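One contact in two related proteins. Structure 1 is citrate synthase from Metallosphaera sedula, which probably catalyses the condensation of oxaloacetate with acetyl-CoA and water to give citrate and CoA, a step of the tricarboxylic acid cycle: PDB 6ABY (chain A, 2.00 Å), residues R281-A286 and D307-L312. Structure 2 is citrate synthase from Pyrobaculum aerophilum: PDB 2IBP (chain B, 1.60 Å), residues N318-A323 and D346-I351. One frame, after least-squares fit of the local backbone (RMSD 0.75 Å); residues are numbered along the deposited sequences.

Structure 1 (6ABY).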
loop_
_atom_site.group_PDB
_atom_site.type_symbol
_atom_site.label_atom_id
_atom_site.label_comp_id
_atom_site.label_asym_id
_atom_site.label_seq_id
_atom_site.Cartn_x
_atom_site.Cartn_y
_atom_site.Cartn_z
ATOM N N ARG A 281 24.991 13.807 27.217
ATOM C CA ARG A 281 24.612 15.213 26.903
ATOM C C ARG A 281 23.231 15.228 26.220
ATOM O O ARG A 281 22.408 16.064 26.569
ATOM C CB ARG A 281 25.686 15.860 26.014
ATOM C CG ARG A 281 25.471 17.341 25.723
ATOM C CD ARG A 281 26.664 18.030 25.048
ATOM N NE ARG A 281 27.223 17.244 23.950
ATOM C CZ ARG A 281 26.673 17.112 22.738
ATOM N NH1 ARG A 281 27.254 16.341 21.839
ATOM N NH2 ARG A 281 25.547 17.726 22.424
ATOM N N LEU A 282 22.983 14.338 25.259
ATOM C CA LEU A 282 21.678 14.332 24.541
ATOM C C LEU A 282 20.552 13.978 25.527
ATOM O O LEU A 282 19.480 14.573 25.410
ATOM C CB LEU A 282 21.741 13.365 23.361
ATOM C CG LEU A 282 22.629 13.801 22.198
ATOM C CD1 LEU A 282 22.624 12.739 21.119
ATOM C CD2 LEU A 282 22.193 15.137 21.627
ATOM N N PHE A 283 20.779 13.063 26.474
ATOM C CA PHE A 283 19.749 12.686 27.480
ATOM C C PHE A 283 19.501 13.858 28.440
ATOM O O PHE A 283 18.341 14.072 28.856
ATOM C CB PHE A 283 20.104 11.390 28.205
ATOM C CG PHE A 283 19.575 10.150 27.532
ATOM C CD1 PHE A 283 18.279 9.705 27.790
ATOM C CD2 PHE A 283 20.379 9.399 26.678
ATOM C CE1 PHE A 283 17.793 8.560 27.172
ATOM C CE2 PHE A 283 19.891 8.245 26.072
ATOM C CZ PHE A 283 18.602 7.828 26.319
ATOM N N GLU A 284 20.525 14.646 28.758
ATOM C CA GLU A 284 20.335 15.813 29.668
ATOM C C GLU A 284 19.488 16.868 28.944
ATOM O O GLU A 284 18.558 17.439 29.547
ATOM C CB GLU A 284 21.682 16.355 30.162
ATOM C CG GLU A 284 21.551 17.508 31.155
ATOM C CD GLU A 284 20.425 17.463 32.191
ATOM O OE1 GLU A 284 20.052 16.369 32.647
ATOM O OE2 GLU A 284 19.914 18.544 32.548
ATOM N N ILE A 285 19.749 17.068 27.664
ATOM C CA ILE A 285 18.969 18.002 26.814
ATOM C C ILE A 285 17.521 17.511 26.765
ATOM O O ILE A 285 16.618 18.316 26.999
ATOM C CB ILE A 285 19.630 18.121 25.426
ATOM C CG1 ILE A 285 20.883 18.998 25.502
ATOM C CG2 ILE A 285 18.647 18.647 24.392
ATOM C CD1 ILE A 285 21.848 18.831 24.352
ATOM N N ALA A 286 17.310 16.230 26.480
ATOM C CA ALA A 286 15.953 15.649 26.323
ATOM C C ALA A 286 15.161 15.851 27.622
ATOM O O ALA A 286 13.989 16.161 27.523
ATOM C CB ALA A 286 16.020 14.194 25.933
ATOM N N ASP A 307 7.865 8.959 20.478
ATOM C CA ASP A 307 9.007 9.365 19.612
ATOM C C ASP A 307 9.890 10.420 20.299
ATOM O O ASP A 307 10.974 10.677 19.776
ATOM C CB ASP A 307 8.597 9.772 18.194
ATOM C CG ASP A 307 7.501 10.819 18.070
ATOM O OD1 ASP A 307 7.822 12.025 18.132
ATOM O OD2 ASP A 307 6.334 10.419 17.860
ATOM N N PHE A 308 9.520 10.956 21.460
ATOM C CA PHE A 308 10.405 11.888 22.221
ATOM C C PHE A 308 11.695 11.162 22.642
ATOM O O PHE A 308 12.816 11.741 22.493
ATOM C CB PHE A 308 9.691 12.467 23.453
ATOM C CG PHE A 308 10.421 13.646 24.057
ATOM C CD1 PHE A 308 10.331 14.908 23.486
ATOM C CD2 PHE A 308 11.237 13.484 25.161
ATOM C CE1 PHE A 308 11.037 15.985 24.017
ATOM C CE2 PHE A 308 11.925 14.570 25.707
ATOM C CZ PHE A 308 11.826 15.818 25.137
ATOM N N TYR A 309 11.556 9.937 23.159
ATOM C CA TYR A 309 12.680 9.107 23.672
ATOM C C TYR A 309 13.070 7.970 22.708
ATOM O O TYR A 309 14.225 7.566 22.750
ATOM C CB TYR A 309 12.361 8.600 25.076
ATOM C CG TYR A 309 12.486 9.670 26.137
ATOM C CD1 TYR A 309 13.722 10.222 26.442
ATOM C CD2 TYR A 309 11.379 10.178 26.785
ATOM C CE1 TYR A 309 13.856 11.221 27.399
ATOM C CE2 TYR A 309 11.494 11.168 27.747
ATOM C CZ TYR A 309 12.735 11.701 28.050
ATOM O OH TYR A 309 12.848 12.714 28.967
ATOM N N SER A 310 12.188 7.466 21.844
ATOM C CA SER A 310 12.502 6.274 21.004
ATOM C C SER A 310 13.742 6.540 20.139
ATOM O O SER A 310 14.659 5.673 20.083
ATOM C CB SER A 310 11.310 5.824 20.166
ATOM O OG SER A 310 11.029 6.742 19.129
ATOM N N GLY A 311 13.810 7.690 19.469
ATOM C CA GLY A 311 14.910 7.928 18.529
ATOM C C GLY A 311 16.241 7.908 19.269
ATOM O O GLY A 311 17.197 7.247 18.810
ATOM N N LEU A 312 16.287 8.607 20.395
ATOM C CA LEU A 312 17.501 8.761 21.228
ATOM C C LEU A 312 17.925 7.394 21.779
ATOM O O LEU A 312 19.111 7.093 21.709
ATOM C CB LEU A 312 17.201 9.797 22.315
ATOM C CG LEU A 312 18.319 10.031 23.324
ATOM C CD1 LEU A 312 19.617 10.401 22.615
ATOM C CD2 LEU A 312 17.904 11.108 24.308
#
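Leu312 of helix 307-316 packs on Leu282, Phe283 and Ala286 of helix 277-297. Segments 281-286 and 307-312 run antiparallel (177°) in the largely helical citrate synthase fold. Leu282 CB meets Leu312 CD1 at 3.7 Å. Leu312 CD2 lies over the centre of the Phe283 ring, 3.6 Å from the centroid, in a CH-pi contact. Phe283 CE1 and Tyr309 CD1 touch at 4.5 Å. Packing is tight round Ala286, whose CB meets Leu312 CD2 and Tyr309 CE1, each at 4.0 Å. The Phe308 ring turns its edge to Ala286, with CE2 3.2 Å from Ala286 O. The Tyr309 hydroxyl is hydrogen-bonded to Glu290. Phe308 also meets Phe251, which binds acetyl-CoA, and follows Asp307, a predicted active-site residue. The outer side of helix 277-297 is looser: Arg281 and Glu284 are partly exposed there.

Structure 2 (2IBP).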
loop_
_atom_site.group_PDB
_atom_site.type_symbol
_atom_site.label_atom_id
_atom_site.label_comp_id
_atom_site.label_asym_id
_atom_site.label_seq_id
_atom_site.Cartn_x
_atom_site.Cartn_y
_atom_site.Cartn_z
ATOM N N ASN B 318 24.899 14.163 25.057
ATOM C CA ASN B 318 24.003 14.852 25.991
ATOM C C ASN B 318 22.537 14.800 25.590
ATOM O O ASN B 318 21.722 15.605 26.050
ATOM C CB ASN B 318 24.457 16.315 26.170
ATOM C CG ASN B 318 25.948 16.423 26.491
ATOM O OD1 ASN B 318 26.696 17.110 25.791
ATOM N ND2 ASN B 318 26.391 15.659 27.474
ATOM N N LEU B 319 22.185 13.790 24.793
ATOM C CA LEU B 319 20.829 13.659 24.297
ATOM C C LEU B 319 19.840 13.464 25.436
ATOM O O LEU B 319 18.793 14.111 25.491
ATOM C CB LEU B 319 20.746 12.463 23.347
ATOM C CG LEU B 319 21.612 12.561 22.098
ATOM C CD1 LEU B 319 21.432 11.292 21.263
ATOM C CD2 LEU B 319 21.218 13.808 21.295
ATOM N N PHE B 320 20.179 12.605 26.384
ATOM C CA PHE B 320 19.257 12.344 27.480
ATOM C C PHE B 320 19.125 13.577 28.401
ATOM O O PHE B 320 18.035 13.945 28.834
ATOM C CB PHE B 320 19.679 11.099 28.255
ATOM C CG PHE B 320 18.679 10.667 29.255
ATOM C CD1 PHE B 320 17.554 9.963 28.851
ATOM C CD2 PHE B 320 18.817 11.000 30.594
ATOM C CE1 PHE B 320 16.600 9.589 29.765
ATOM C CE2 PHE B 320 17.856 10.638 31.511
ATOM C CZ PHE B 320 16.749 9.918 31.093
ATOM N N ALA B 321 20.250 14.241 28.643
ATOM C CA ALA B 321 20.268 15.450 29.469
ATOM C C ALA B 321 19.411 16.550 28.844
ATOM O O ALA B 321 18.605 17.193 29.530
ATOM C CB ALA B 321 21.700 15.946 29.632
ATOM N N ILE B 322 19.567 16.738 27.532
ATOM C CA ILE B 322 18.814 17.754 26.806
ATOM C C ILE B 322 17.329 17.410 26.786
ATOM O O ILE B 322 16.479 18.243 27.131
ATOM C CB ILE B 322 19.364 17.932 25.390
ATOM C CG1 ILE B 322 20.804 18.466 25.439
ATOM C CG2 ILE B 322 18.470 18.863 24.557
ATOM C CD1 ILE B 322 21.530 18.415 24.106
ATOM N N ALA B 323 17.007 16.174 26.390
ATOM C CA ALA B 323 15.624 15.734 26.380
ATOM C C ALA B 323 14.983 15.837 27.762
ATOM O O ALA B 323 13.856 16.311 27.910
ATOM C CB ALA B 323 15.517 14.316 25.852
ATOM N N ASP B 346 8.067 9.344 20.660
ATOM C CA ASP B 346 9.069 9.877 19.730
ATOM C C ASP B 346 10.035 10.861 20.409
ATOM O O ASP B 346 11.125 11.127 19.912
ATOM C CB ASP B 346 8.387 10.564 18.550
ATOM C CG ASP B 346 7.525 9.618 17.742
ATOM O OD1 ASP B 346 7.828 8.401 17.716
ATOM O OD2 ASP B 346 6.543 10.100 17.132
ATOM N N PHE B 347 9.594 11.442 21.519
ATOM C CA PHE B 347 10.414 12.386 22.262
ATOM C C PHE B 347 11.682 11.719 22.779
ATOM O O PHE B 347 12.730 12.377 22.912
ATOM C CB PHE B 347 9.591 12.934 23.425
ATOM C CG PHE B 347 10.254 14.039 24.192
ATOM C CD1 PHE B 347 9.996 15.361 23.884
ATOM C CD2 PHE B 347 11.070 13.760 25.270
ATOM C CE1 PHE B 347 10.571 16.367 24.612
ATOM C CE2 PHE B 347 11.650 14.768 25.984
ATOM C CZ PHE B 347 11.390 16.071 25.657
ATOM N N TRP B 348 11.601 10.413 23.024
ATOM C CA TRP B 348 12.675 9.674 23.649
ATOM C C TRP B 348 13.307 8.570 22.828
ATOM O O TRP B 348 14.479 8.287 22.998
ATOM C CB TRP B 348 12.146 8.950 24.902
ATOM C CG TRP B 348 11.686 9.827 25.986
ATOM C CD1 TRP B 348 10.407 10.121 26.313
ATOM C CD2 TRP B 348 12.517 10.600 26.861
ATOM N NE1 TRP B 348 10.378 10.993 27.374
ATOM C CE2 TRP B 348 11.662 11.314 27.722
ATOM C CE3 TRP B 348 13.899 10.725 27.023
ATOM C CZ2 TRP B 348 12.143 12.156 28.723
ATOM C CZ3 TRP B 348 14.372 11.570 28.004
ATOM C CH2 TRP B 348 13.491 12.272 28.841
ATOM N N SER B 349 12.511 7.914 21.974
ATOM C CA SER B 349 12.933 6.650 21.368
ATOM C C SER B 349 14.119 6.616 20.421
ATOM O O SER B 349 14.703 5.556 20.237
ATOM C CB SER B 349 11.750 5.965 20.704
ATOM O OG SER B 349 11.407 6.635 19.522
ATOM N N GLY B 350 14.520 7.761 19.868
ATOM C CA GLY B 350 15.675 7.800 18.982
ATOM C C GLY B 350 17.003 7.866 19.703
ATOM O O GLY B 350 18.048 7.564 19.128
ATOM N N ILE B 351 16.961 8.185 20.992
ATOM C CA ILE B 351 18.191 8.381 21.761
ATOM C C ILE B 351 19.021 7.110 21.902
ATOM O O ILE B 351 20.198 7.065 21.525
ATOM C CB ILE B 351 17.883 8.990 23.125
ATOM C CG1 ILE B 351 17.266 10.394 22.943
ATOM C CG2 ILE B 351 19.155 9.019 23.985
ATOM C CD1 ILE B 351 16.769 11.031 24.224
#
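Ile351 packs on Leu319, Phe320 and Ala323. Leu319 CB meets Ile351 CG2 at 3.8 Å. Ile351 CD1 lies 4.3 Å from Phe320 CA. Phe320 CE1 and Trp348 CZ3 touch at 3.5 Å. Phe320 CG lies anti to the backbone N (chi1 -172°), and the ring rests beside Trp348 and on Val310 of helix 297-313. Packing is tight round Ala323, whose CB meets Ile351 CD1 at 3.9 Å and Trp348 CZ3 at 3.7 Å. The Phe347 ring turns its edge to Ala323, with CE2 3.3 Å from Ala323 O. Trp348 NE1 is hydrogen-bonded to the Tyr295 hydroxyl. Phe347 follows Asp346, a predicted active-site residue. The outer side is looser: Asn318, just before helix 319-332, and Ala321 are partly exposed.

Structure 1 against structure 2
The largest change is at Phe283(A). In Phe320(B) chi1 goes from -90° to -172°, and the CZ atoms stand 5.5 Å apart after superposition. The places of CD2, CE1, CE2 and CZ of Phe283(A) are left. The ring still touches the exchanged aromatic residue, Tyr309(A) or Trp348(B).

The turn goes with the exchange of Leu312(A) for Ile351(B), whose CB atoms stand 1.3 Å apart. CD2 of Leu312(A) is replaced by CD1 of Ile351(B), 1.1 Å apart, and CG by CG1. CD1 of Leu312(A) has no counterpart. The CG2 branch of Ile351(B) is new, and its place is 2.3 Å apart from Phe283(A) CE2 after superposition. A ring placed as in Phe283(A) would probably collide with that branch, so the two changes may be linked. Contact with the alanine, Ala286(A) or Ala323(B), is kept.

Tyr309(A) is exchanged for Trp348(B). The CB atoms coincide within the error, and contact with Ala286(A) or Ala323(B) is kept. CE2 of Tyr309(A) and CE2 of Trp348(B) are 0.2 Å apart. The hydroxyl oxygen of Tyr309(A) gives way to a carbon, CH2 of Trp348(B), 0.8 Å apart. A polar atom is thus lost at this place. Phe308(A) and Phe347(B) keep their place.

Leu319(B) is shifted within its rotamer, its CG 1.6 Å apart from that of Leu282(A). Its CG comes near the place of CD1 of Leu282(A), and it still touches Ile351(B), as Leu282(A) touches Leu312(A).

On the outer side, Arg281(A) gives way to Asn318(B), with CA atoms 1.2 Å apart after superposition. Phi and psi both turn from negative to positive (phi 61° in Asn318(B)). The guanidinium group goes and ND2 of Asn318(B) comes. At Glu284(A) the carboxylate goes, as Ala321(B) ends at CB.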